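Local coordinates for monosaccharide ABC transporter substrate-binding protein, CUT2 family (Acidothermus cellulolyticus, PDB 4RU1), which probably serves as the sugar-binding component of an ABC transporter, and holds myo-inositol in this crystal structure, at residues V82-P87 and P92-A97. Numbering follows the deposited sequence.
Sequences VTIPDP and PAIKQA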
loop_
_atom_site.group_PDB
_atom_site.type_symbol
_atom_site.label_atom_id
_atom_site.label_comp_id
_atom_site.label_asym_id
_atom_site.label_seq_id
_atom_site.Cartn_x
_atom_site.Cartn_y
_atom_site.Cartn_z
ATOM N N VAL A 82 -4.191 -2.727 12.283
ATOM C CA VAL A 82 -5.309 -2.593 11.365
ATOM C C VAL A 82 -5.050 -1.574 10.261
ATOM O O VAL A 82 -4.351 -0.588 10.443
ATOM C CB VAL A 82 -6.553 -2.159 12.138
ATOM C CG1 VAL A 82 -6.436 -0.770 12.748
ATOM C CG2 VAL A 82 -7.783 -2.317 11.297
ATOM N N THR A 83 -5.597 -1.839 9.075
ATOM C CA THR A 83 -5.567 -0.874 7.934
ATOM C C THR A 83 -6.876 -0.063 7.872
ATOM O O THR A 83 -7.935 -0.575 8.267
ATOM C CB THR A 83 -5.333 -1.589 6.596
ATOM O OG1 THR A 83 -6.512 -2.362 6.297
ATOM C CG2 THR A 83 -4.164 -2.497 6.701
ATOM N N ILE A 84 -6.837 1.185 7.433
ATOM C CA ILE A 84 -8.013 2.041 7.457
ATOM C C ILE A 84 -8.201 2.683 6.062
ATOM O O ILE A 84 -8.182 3.886 5.900
ATOM C CB ILE A 84 -7.940 3.149 8.522
ATOM C CG1 ILE A 84 -7.322 2.652 9.815
ATOM C CG2 ILE A 84 -9.327 3.732 8.764
ATOM C CD1 ILE A 84 -7.058 3.699 10.837
ATOM N N PRO A 85 -8.573 1.864 5.056
ATOM C CA PRO A 85 -8.834 2.405 3.746
ATOM C C PRO A 85 -10.134 3.201 3.660
ATOM O O PRO A 85 -10.354 3.987 2.780
ATOM C CB PRO A 85 -8.877 1.158 2.846
ATOM C CG PRO A 85 -9.376 0.068 3.776
ATOM C CD PRO A 85 -8.587 0.391 5.048
ATOM N N ASP A 86 -11.108 2.859 4.504
ATOM C CA ASP A 86 -12.449 3.492 4.469
ATOM C C ASP A 86 -12.754 3.948 5.886
ATOM O O ASP A 86 -13.399 3.228 6.663
ATOM C CB ASP A 86 -13.437 2.407 4.018
ATOM C CG ASP A 86 -14.851 2.903 3.789
ATOM O OD1 ASP A 86 -15.211 4.042 4.201
ATOM O OD2 ASP A 86 -15.589 2.093 3.191
ATOM N N PRO A 87 -12.283 5.134 6.301
ATOM C CA PRO A 87 -12.446 5.607 7.676
ATOM C C PRO A 87 -13.909 5.629 8.163
ATOM O O PRO A 87 -14.163 5.079 9.233
ATOM C CB PRO A 87 -11.769 6.987 7.661
ATOM C CG PRO A 87 -10.722 6.820 6.543
ATOM C CD PRO A 87 -11.450 6.053 5.506
ATOM N N PRO A 92 -15.470 3.645 13.831
ATOM C CA PRO A 92 -16.279 3.272 15.023
ATOM C C PRO A 92 -15.800 1.943 15.661
ATOM O O PRO A 92 -15.663 1.878 16.883
ATOM C CB PRO A 92 -17.671 3.114 14.421
ATOM C CG PRO A 92 -17.699 3.880 13.140
ATOM C CD PRO A 92 -16.287 3.715 12.605
ATOM N N ALA A 93 -15.479 0.932 14.840
ATOM C CA ALA A 93 -15.004 -0.336 15.391
ATOM C C ALA A 93 -13.627 -0.169 16.008
ATOM O O ALA A 93 -13.298 -0.776 17.015
ATOM C CB ALA A 93 -14.962 -1.434 14.316
ATOM N N ILE A 94 -12.797 0.696 15.436
ATOM C CA ILE A 94 -11.501 0.917 16.040
ATOM C C ILE A 94 -11.654 1.593 17.422
ATOM O O ILE A 94 -11.057 1.123 18.403
ATOM C CB ILE A 94 -10.498 1.671 15.102
ATOM C CG1 ILE A 94 -10.222 0.886 13.810
ATOM C CG2 ILE A 94 -9.237 1.987 15.863
ATOM C CD1 ILE A 94 -9.594 1.639 12.681
ATOM N N LYS A 95 -12.538 2.611 17.478
ATOM C CA LYS A 95 -12.831 3.255 18.770
ATOM C C LYS A 95 -13.342 2.276 19.780
ATOM O O LYS A 95 -12.955 2.329 20.947
ATOM C CB LYS A 95 -13.843 4.341 18.601
ATOM C CG LYS A 95 -13.216 5.528 17.875
ATOM C CD LYS A 95 -14.250 6.641 17.748
ATOM C CE LYS A 95 -13.654 7.915 17.164
ATOM N NZ LYS A 95 -14.661 8.879 16.616
ATOM N N GLN A 96 -14.172 1.341 19.349
ATOM C CA GLN A 96 -14.640 0.324 20.269
ATOM C C GLN A 96 -13.495 -0.539 20.784
ATOM O O GLN A 96 -13.457 -0.887 21.958
ATOM C CB GLN A 96 -15.736 -0.531 19.632
ATOM C CG GLN A 96 -17.073 0.181 19.523
ATOM C CD GLN A 96 -18.076 -0.561 18.651
ATOM O OE1 GLN A 96 -17.955 -1.765 18.416
ATOM N NE2 GLN A 96 -19.079 0.157 18.177
ATOM N N ALA A 97 -12.556 -0.888 19.910
ATOM C CA ALA A 97 -11.445 -1.752 20.367
ATOM C C ALA A 97 -10.628 -0.984 21.400
ATOM O O ALA A 97 -10.219 -1.505 22.397
ATOM C CB ALA A 97 -10.569 -2.155 19.186
#
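The hydroxyl OG1 of Thr-83, the residue between Val-82 and Ile-84, which both pack on Ile-94, is gripped by two groups, His-28 ND1 and Glu-65 OE2. The Thr-83 side chain leaves the backbone away from the helix, and its hydroxyl ties the end of the strand to His-28, which lines the myo-inositol pocket. Its two neighbours face the other way and meet Ile-94 through apolar contacts alone. Ile-94 extends its longer branch (chi2 164°), so that a single methyl, CD1, does all the touching of Val-82 and Ile-84. Val-82 meets it tip to tip, with CG1 4.0 Å from Ile-94 CD1. Ile-84 comes in obliquely: the same CD1 methyl of Ile-94 lies 3.8 Å from both CG1 and CD1 of Ile-84, and therefore rests alongside the last bond of that chain. Ala-106 and Trp-114 also pack on Ile-84, while Ile-69 of helix 62-74 touches Val-82. Farther along, Asp-86 occupies the N-cap position of helix 87-99 and is hydrogen-bonded through OD2 to Ser-62 OG. Near the surface, Pro-87 O lies a loose 4.2 Å from Pro-92 CD. The helix is kinked where Pro-92, lacking an N-H, and Ala-93 make no bond to the preceding turn; the pattern resumes with Gln-96 N to Pro-92 O at 2.9 Å. Strand, short loop and returning helix form one beta-alpha unit of the parallel-sheet, Rossmann-like lobe characteristic of sugar-binding periplasmic proteins.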